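Local coordinates for L-Ala-D/L-Glu Epimerase (Escherichia coli, PDB 1JPD), which belongs to the enolase superfamily, pairing a capping domain of the mandelate racemase/muconate lactonizing enzyme type with a TIM-barrel domain, at residues Arg31-Glu36 and Ser60-Ile65; Ile249-Thr254 and Ile286-Pro291. All coordinates share one frame; numbering follows the deposited sequence.

Contact 1 (Arg31-Glu36 and Ser60-Ile65); sequences RVVVVE and SVMAQI
Val33 and Val35, on the middle strand of the three-stranded antiparallel sheet of the capping domain, face Met62 and Ile65 of helix 58-66, which lies along that face of the sheet. Strand and helix run nearly parallel, their axes 9.6 Å apart at an angle of 15°. No hydrogen bond crosses between them, and the seam is one of methyl and methylene groups. Val33 meets the helix with both branches: CG1 and CG2 each lie 4.0 Å from Met62 CG, straddling that methylene, and CG1 also comes to 4.0 Å from Ile65 CD1. This is the alpha+beta N-terminal domain of the enolase type, where strand alternation sends Val33 and Val35 to the helical side while Val34 points the other way. Two residues further along the strand, Val35 CG2 is the branch that touches, 3.4 Å from Ile65 CD1 and 3.9 Å from Ile65 CG2. Ile65 can reach both valines because its chain is extended at chi2 (-176°), carrying CD1 forward to the sheet as CG2 stays beside Val35. Short, beta-branched valine suits a strand, and isoleucine adds the CD1 methyl that spans to both valines. Met62 offers its CG methylene to Val33, and its side chain, bent at chi3 (78°), also touches Val9 of the edge strand 6-15. Leu94 of helix 89-104 packs on both Val35 and Ile65.

Contact 2 (Ile249-Thr254 and Ile286-Pro291); sequences IKLDKT and ISAALP
Leu251 and Ala289 have the nearest CA atoms, 7.0 Å apart, where the short helix 251-254 faces residues 286-289 of helix 283-289. Lys250 is the N-cap of the short helix, and its carbonyl O receives both Lys253 N and Thr254 N, each at 2.9 Å, closing the turn that begins with Leu251. A single methyl makes the contact. Leu251 CD1 lies 4.0 Å from Ala289 CB and 4.2 Å from Ala288 CB, and it rests 3.7 Å from the carbonyl O of Ala288. With CG beside the backbone N (chi1 -57°) and CD1 continuing the chain outward (chi2 -165°), leucine spans the gap to a helix surface that the two alanines keep low. Ala260 of helix 257-269 and Asn92 and Cys96 of helix 89-104 also pack against Leu251. Nearby, Asp252 OD1 accepts from Thr49 N and Asn92 ND2, joining the turn to the N-terminal part of the chain. A short helix directly after a barrel strand, here 246-249, packed against the helix that follows the next strand, 273-276, belongs to the beta-alpha connections at the C-terminal end of a TIM barrel.

Contact 1 closes before contact 2 opens along the chain, and they lie in different domains, contact 1 in the N-terminal capping domain and contact 2 in the barrel domain. Their centres are 16 Å apart and their nearest atoms about 8 Å, so they do not touch directly. Helix 89-104 touches both, packing on side chains of each contact. Contact 1 holds a helix on the capping sheet, and contact 2 joins two barrel connections. The shared neighbour is consistent with helix 89-104 forming part of the interface between capping domain and barrel, the two-domain architecture characteristic of the enolase superfamily.

Contact 1 (Arg31-Glu36 and Ser60-Ile65)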
ATOM      1  N   ARG A  31     -12.935  -6.325  -3.982  1.00 41.81           N
ATOM      2  CA  ARG A  31     -12.941  -6.812  -5.347  1.00 40.26           C
ATOM      3  C   ARG A  31     -11.571  -6.808  -5.996  1.00 38.99           C
ATOM      4  O   ARG A  31     -10.952  -5.761  -6.138  1.00 43.40           O
ATOM      5  CB  ARG A  31     -13.926  -5.990  -6.168  1.00 42.87           C
ATOM      6  CG  ARG A  31     -15.356  -6.218  -5.718  1.00 47.19           C
ATOM      7  CD  ARG A  31     -16.380  -5.591  -6.639  1.00 51.18           C
ATOM      8  NE  ARG A  31     -17.660  -6.268  -6.468  1.00 62.31           N
ATOM      9  CZ  ARG A  31     -18.052  -7.322  -7.181  1.00 64.44           C
ATOM     10  NH1 ARG A  31     -17.264  -7.817  -8.128  1.00 59.42           N
ATOM     11  NH2 ARG A  31     -19.223  -7.897  -6.931  1.00 65.44           N
ATOM     12  N   VAL A  32     -11.107  -7.990  -6.396  1.00 33.40           N
ATOM     13  CA  VAL A  32      -9.800  -8.116  -7.027  1.00 32.38           C
ATOM     14  C   VAL A  32      -9.862  -8.809  -8.381  1.00 34.32           C
ATOM     15  O   VAL A  32     -10.763  -9.593  -8.653  1.00 36.19           O
ATOM     16  CB  VAL A  32      -8.815  -8.914  -6.138  1.00 32.58           C
ATOM     17  CG1 VAL A  32      -8.758  -8.303  -4.747  1.00 28.48           C
ATOM     18  CG2 VAL A  32      -9.231 -10.374  -6.074  1.00 29.28           C
ATOM     19  N   VAL A  33      -8.891  -8.507  -9.228  1.00 31.50           N
ATOM     20  CA  VAL A  33      -8.813  -9.125 -10.536  1.00 34.33           C
ATOM     21  C   VAL A  33      -7.530  -9.951 -10.574  1.00 36.79           C
ATOM     22  O   VAL A  33      -6.443  -9.454 -10.256  1.00 40.60           O
ATOM     23  CB  VAL A  33      -8.778  -8.070 -11.659  1.00 31.74           C
ATOM     24  CG1 VAL A  33      -8.490  -8.746 -12.980  1.00 30.89           C
ATOM     25  CG2 VAL A  33     -10.109  -7.335 -11.726  1.00 31.20           C
ATOM     26  N   VAL A  34      -7.659 -11.216 -10.956  1.00 36.37           N
ATOM     27  CA  VAL A  34      -6.504 -12.097 -11.012  1.00 37.80           C
ATOM     28  C   VAL A  34      -6.091 -12.414 -12.442  1.00 37.82           C
ATOM     29  O   VAL A  34      -6.936 -12.564 -13.328  1.00 39.79           O
ATOM     30  CB  VAL A  34      -6.782 -13.437 -10.297  1.00 37.47           C
ATOM     31  CG1 VAL A  34      -5.506 -14.260 -10.243  1.00 38.85           C
ATOM     32  CG2 VAL A  34      -7.327 -13.196  -8.905  1.00 34.35           C
ATOM     33  N   VAL A  35      -4.784 -12.513 -12.655  1.00 35.28           N
ATOM     34  CA  VAL A  35      -4.247 -12.855 -13.961  1.00 41.96           C
ATOM     35  C   VAL A  35      -3.258 -13.996 -13.818  1.00 45.16           C
ATOM     36  O   VAL A  35      -2.243 -13.880 -13.126  1.00 45.55           O
ATOM     37  CB  VAL A  35      -3.524 -11.677 -14.621  1.00 43.07           C
ATOM     38  CG1 VAL A  35      -2.757 -12.170 -15.855  1.00 40.78           C
ATOM     39  CG2 VAL A  35      -4.537 -10.608 -15.013  1.00 43.39           C
ATOM     40  N   GLU A  36      -3.557 -15.103 -14.482  1.00 49.37           N
ATOM     41  CA  GLU A  36      -2.696 -16.271 -14.439  1.00 51.24           C
ATOM     42  C   GLU A  36      -2.006 -16.453 -15.788  1.00 49.57           C
ATOM     43  O   GLU A  36      -2.666 -16.554 -16.821  1.00 47.78           O
ATOM     44  CB  GLU A  36      -3.533 -17.497 -14.086  1.00 54.17           C
ATOM     45  CG  GLU A  36      -2.775 -18.804 -14.076  1.00 64.54           C
ATOM     46  CD  GLU A  36      -3.548 -19.912 -13.383  1.00 69.45           C
ATOM     47  OE1 GLU A  36      -3.365 -21.085 -13.767  1.00 74.71           O
ATOM     48  OE2 GLU A  36      -4.329 -19.613 -12.447  1.00 70.64           O
ATOM     49  N   SER A  60     -13.433  -2.168 -15.979  1.00 50.93           N
ATOM     50  CA  SER A  60     -12.455  -1.243 -16.537  1.00 53.93           C
ATOM     51  C   SER A  60     -11.042  -1.829 -16.612  1.00 54.75           C
ATOM     52  O   SER A  60     -10.347  -1.692 -17.625  1.00 51.09           O
ATOM     53  CB  SER A  60     -12.433   0.027 -15.691  1.00 58.16           C
ATOM     54  OG  SER A  60     -11.564   0.981 -16.259  1.00 64.82           O
ATOM     55  N   VAL A  61     -10.620  -2.477 -15.530  1.00 53.50           N
ATOM     56  CA  VAL A  61      -9.298  -3.077 -15.463  1.00 49.50           C
ATOM     57  C   VAL A  61      -9.199  -4.358 -16.289  1.00 48.45           C
ATOM     58  O   VAL A  61      -8.161  -4.633 -16.892  1.00 48.23           O
ATOM     59  CB  VAL A  61      -8.914  -3.378 -14.006  1.00 52.09           C
ATOM     60  CG1 VAL A  61      -7.528  -3.994 -13.952  1.00 51.24           C
ATOM     61  CG2 VAL A  61      -8.964  -2.096 -13.186  1.00 48.85           C
ATOM     62  N   MET A  62     -10.270  -5.148 -16.319  1.00 48.06           N
ATOM     63  CA  MET A  62     -10.243  -6.378 -17.101  1.00 49.66           C
ATOM     64  C   MET A  62     -10.116  -6.022 -18.574  1.00 47.46           C
ATOM     65  O   MET A  62      -9.389  -6.677 -19.321  1.00 49.63           O
ATOM     66  CB  MET A  62     -11.501  -7.212 -16.850  1.00 53.02           C
ATOM     67  CG  MET A  62     -11.527  -7.830 -15.469  1.00 55.25           C
ATOM     68  SD  MET A  62     -12.941  -8.891 -15.212  1.00 67.20           S
ATOM     69  CE  MET A  62     -12.391 -10.356 -16.093  1.00 64.31           C
ATOM     70  N   ALA A  63     -10.808  -4.966 -18.985  1.00 45.14           N
ATOM     71  CA  ALA A  63     -10.733  -4.522 -20.368  1.00 44.42           C
ATOM     72  C   ALA A  63      -9.293  -4.155 -20.733  1.00 45.74           C
ATOM     73  O   ALA A  63      -8.805  -4.529 -21.804  1.00 51.21           O
ATOM     74  CB  ALA A  63     -11.655  -3.328 -20.584  1.00 39.23           C
ATOM     75  N   GLN A  64      -8.604  -3.433 -19.849  1.00 45.24           N
ATOM     76  CA  GLN A  64      -7.222  -3.037 -20.122  1.00 46.08           C
ATOM     77  C   GLN A  64      -6.316  -4.248 -20.262  1.00 48.87           C
ATOM     78  O   GLN A  64      -5.424  -4.265 -21.109  1.00 52.01           O
ATOM     79  CB  GLN A  64      -6.666  -2.143 -19.011  1.00 47.74           C
ATOM     80  CG  GLN A  64      -7.392  -0.832 -18.801  1.00 46.97           C
ATOM     81  CD  GLN A  64      -6.709   0.027 -17.753  1.00 49.02           C
ATOM     82  OE1 GLN A  64      -5.584   0.493 -17.950  1.00 49.66           O
ATOM     83  NE2 GLN A  64      -7.379   0.232 -16.630  1.00 45.70           N
ATOM     84  N   ILE A  65      -6.539  -5.263 -19.429  1.00 50.97           N
ATOM     85  CA  ILE A  65      -5.707  -6.461 -19.484  1.00 52.54           C
ATOM     86  C   ILE A  65      -5.932  -7.217 -20.793  1.00 52.25           C
ATOM     87  O   ILE A  65      -4.964  -7.575 -21.483  1.00 47.56           O
ATOM     88  CB  ILE A  65      -5.964  -7.400 -18.256  1.00 50.16           C
ATOM     89  CG1 ILE A  65      -5.665  -6.644 -16.958  1.00 45.96           C
ATOM     90  CG2 ILE A  65      -5.061  -8.639 -18.336  1.00 45.51           C
ATOM     91  CD1 ILE A  65      -5.781  -7.472 -15.699  1.00 41.79           C
TER

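Contact 2 (Ile249-Thr254 and Ile286-Pro291)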
ATOM      1  N   ILE A 249       4.082   4.098  -0.985  1.00 37.67           N
ATOM      2  CA  ILE A 249       4.107   3.294  -2.209  1.00 37.97           C
ATOM      3  C   ILE A 249       3.102   2.143  -2.174  1.00 37.52           C
ATOM      4  O   ILE A 249       3.077   1.361  -1.224  1.00 39.42           O
ATOM      5  CB  ILE A 249       5.513   2.679  -2.449  1.00 36.27           C
ATOM      6  CG1 ILE A 249       6.551   3.789  -2.607  1.00 37.86           C
ATOM      7  CG2 ILE A 249       5.490   1.786  -3.691  1.00 37.55           C
ATOM      8  CD1 ILE A 249       7.990   3.287  -2.618  1.00 39.02           C
ATOM      9  N   LYS A 250       2.279   2.050  -3.216  1.00 36.77           N
ATOM     10  CA  LYS A 250       1.290   0.978  -3.351  1.00 37.05           C
ATOM     11  C   LYS A 250       1.355   0.478  -4.780  1.00 39.02           C
ATOM     12  O   LYS A 250       1.294   1.274  -5.726  1.00 37.37           O
ATOM     13  CB  LYS A 250      -0.117   1.479  -3.057  1.00 36.82           C
ATOM     14  CG  LYS A 250      -0.354   1.789  -1.608  1.00 36.43           C
ATOM     15  CD  LYS A 250      -1.800   2.153  -1.358  1.00 38.06           C
ATOM     16  CE  LYS A 250      -1.997   2.523   0.087  1.00 35.07           C
ATOM     17  NZ  LYS A 250      -3.414   2.811   0.399  1.00 41.55           N
ATOM     18  N   LEU A 251       1.478  -0.836  -4.939  1.00 38.67           N
ATOM     19  CA  LEU A 251       1.583  -1.425  -6.272  1.00 42.27           C
ATOM     20  C   LEU A 251       0.424  -1.097  -7.214  1.00 39.65           C
ATOM     21  O   LEU A 251       0.636  -0.950  -8.415  1.00 44.36           O
ATOM     22  CB  LEU A 251       1.761  -2.942  -6.172  1.00 45.47           C
ATOM     23  CG  LEU A 251       2.962  -3.410  -5.349  1.00 45.33           C
ATOM     24  CD1 LEU A 251       3.217  -4.875  -5.662  1.00 45.96           C
ATOM     25  CD2 LEU A 251       4.188  -2.575  -5.668  1.00 40.52           C
ATOM     26  N   ASP A 252      -0.791  -0.978  -6.685  1.00 32.82           N
ATOM     27  CA  ASP A 252      -1.937  -0.638  -7.522  1.00 34.35           C
ATOM     28  C   ASP A 252      -1.807   0.781  -8.087  1.00 37.46           C
ATOM     29  O   ASP A 252      -2.343   1.076  -9.153  1.00 42.77           O
ATOM     30  CB  ASP A 252      -3.251  -0.750  -6.734  1.00 36.06           C
ATOM     31  CG  ASP A 252      -3.619  -2.188  -6.394  1.00 40.94           C
ATOM     32  OD1 ASP A 252      -3.734  -3.014  -7.324  1.00 40.28           O
ATOM     33  OD2 ASP A 252      -3.804  -2.492  -5.194  1.00 42.75           O
ATOM     34  N   LYS A 253      -1.103   1.660  -7.376  1.00 38.12           N
ATOM     35  CA  LYS A 253      -0.919   3.031  -7.844  1.00 38.53           C
ATOM     36  C   LYS A 253       0.314   3.149  -8.753  1.00 39.65           C
ATOM     37  O   LYS A 253       0.298   3.909  -9.719  1.00 43.03           O
ATOM     38  CB  LYS A 253      -0.784   4.004  -6.660  1.00 31.22           C
ATOM     39  CG  LYS A 253      -2.013   4.109  -5.758  1.00 35.16           C
ATOM     40  CD  LYS A 253      -1.812   5.148  -4.645  1.00 27.83           C
ATOM     41  CE  LYS A 253      -0.643   4.765  -3.730  1.00 35.17           C
ATOM     42  NZ  LYS A 253      -0.348   5.795  -2.673  1.00 33.36           N
ATOM     43  N   THR A 254       1.379   2.412  -8.443  1.00 36.56           N
ATOM     44  CA  THR A 254       2.599   2.457  -9.261  1.00 37.02           C
ATOM     45  C   THR A 254       2.414   1.598 -10.504  1.00 37.41           C
ATOM     46  O   THR A 254       3.168   1.706 -11.467  1.00 38.66           O
ATOM     47  CB  THR A 254       3.838   1.890  -8.524  1.00 33.67           C
ATOM     48  OG1 THR A 254       3.599   0.515  -8.189  1.00 34.41           O
ATOM     49  CG2 THR A 254       4.147   2.686  -7.264  1.00 29.15           C
ATOM     50  N   ILE A 286       0.193  -8.998  -1.164  1.00 36.25           N
ATOM     51  CA  ILE A 286       1.191  -8.626  -0.173  1.00 35.11           C
ATOM     52  C   ILE A 286       2.524  -9.259  -0.576  1.00 39.44           C
ATOM     53  O   ILE A 286       3.551  -8.577  -0.630  1.00 36.79           O
ATOM     54  CB  ILE A 286       0.788  -9.096   1.240  1.00 34.14           C
ATOM     55  CG1 ILE A 286      -0.595  -8.552   1.594  1.00 35.83           C
ATOM     56  CG2 ILE A 286       1.782  -8.579   2.261  1.00 35.48           C
ATOM     57  CD1 ILE A 286      -0.693  -7.026   1.495  1.00 36.14           C
ATOM     58  N   SER A 287       2.497 -10.558  -0.876  1.00 39.34           N
ATOM     59  CA  SER A 287       3.700 -11.282  -1.293  1.00 40.59           C
ATOM     60  C   SER A 287       4.412 -10.532  -2.409  1.00 42.32           C
ATOM     61  O   SER A 287       5.632 -10.410  -2.397  1.00 45.51           O
ATOM     62  CB  SER A 287       3.352 -12.687  -1.801  1.00 39.52           C
ATOM     63  OG  SER A 287       2.759 -13.482  -0.789  1.00 42.93           O
ATOM     64  N   ALA A 288       3.643 -10.034  -3.372  1.00 43.36           N
ATOM     65  CA  ALA A 288       4.207  -9.305  -4.503  1.00 42.47           C
ATOM     66  C   ALA A 288       4.876  -7.992  -4.094  1.00 40.09           C
ATOM     67  O   ALA A 288       5.727  -7.478  -4.817  1.00 40.38           O
ATOM     68  CB  ALA A 288       3.117  -9.040  -5.553  1.00 42.33           C
ATOM     69  N   ALA A 289       4.497  -7.457  -2.938  1.00 38.50           N
ATOM     70  CA  ALA A 289       5.064  -6.201  -2.457  1.00 40.28           C
ATOM     71  C   ALA A 289       6.257  -6.366  -1.512  1.00 42.45           C
ATOM     72  O   ALA A 289       7.089  -5.462  -1.390  1.00 44.23           O
ATOM     73  CB  ALA A 289       3.986  -5.385  -1.771  1.00 34.91           C
ATOM     74  N   LEU A 290       6.350  -7.519  -0.857  1.00 41.64           N
ATOM     75  CA  LEU A 290       7.425  -7.775   0.099  1.00 42.50           C
ATOM     76  C   LEU A 290       8.839  -7.319  -0.269  1.00 41.36           C
ATOM     77  O   LEU A 290       9.545  -6.755   0.566  1.00 40.64           O
ATOM     78  CB  LEU A 290       7.434  -9.253   0.476  1.00 38.21           C
ATOM     79  CG  LEU A 290       6.174  -9.615   1.262  1.00 42.71           C
ATOM     80  CD1 LEU A 290       6.109 -11.123   1.477  1.00 43.80           C
ATOM     81  CD2 LEU A 290       6.167  -8.862   2.590  1.00 34.88           C
ATOM     82  N   PRO A 291       9.269  -7.541  -1.517  1.00 43.33           N
ATOM     83  CA  PRO A 291      10.617  -7.122  -1.912  1.00 45.54           C
ATOM     84  C   PRO A 291      10.988  -5.699  -1.488  1.00 47.25           C
ATOM     85  O   PRO A 291      12.168  -5.382  -1.347  1.00 50.48           O
ATOM     86  CB  PRO A 291      10.591  -7.284  -3.429  1.00 43.89           C
ATOM     87  CG  PRO A 291       9.705  -8.467  -3.607  1.00 41.17           C
ATOM     88  CD  PRO A 291       8.567  -8.172  -2.649  1.00 40.65           C
TER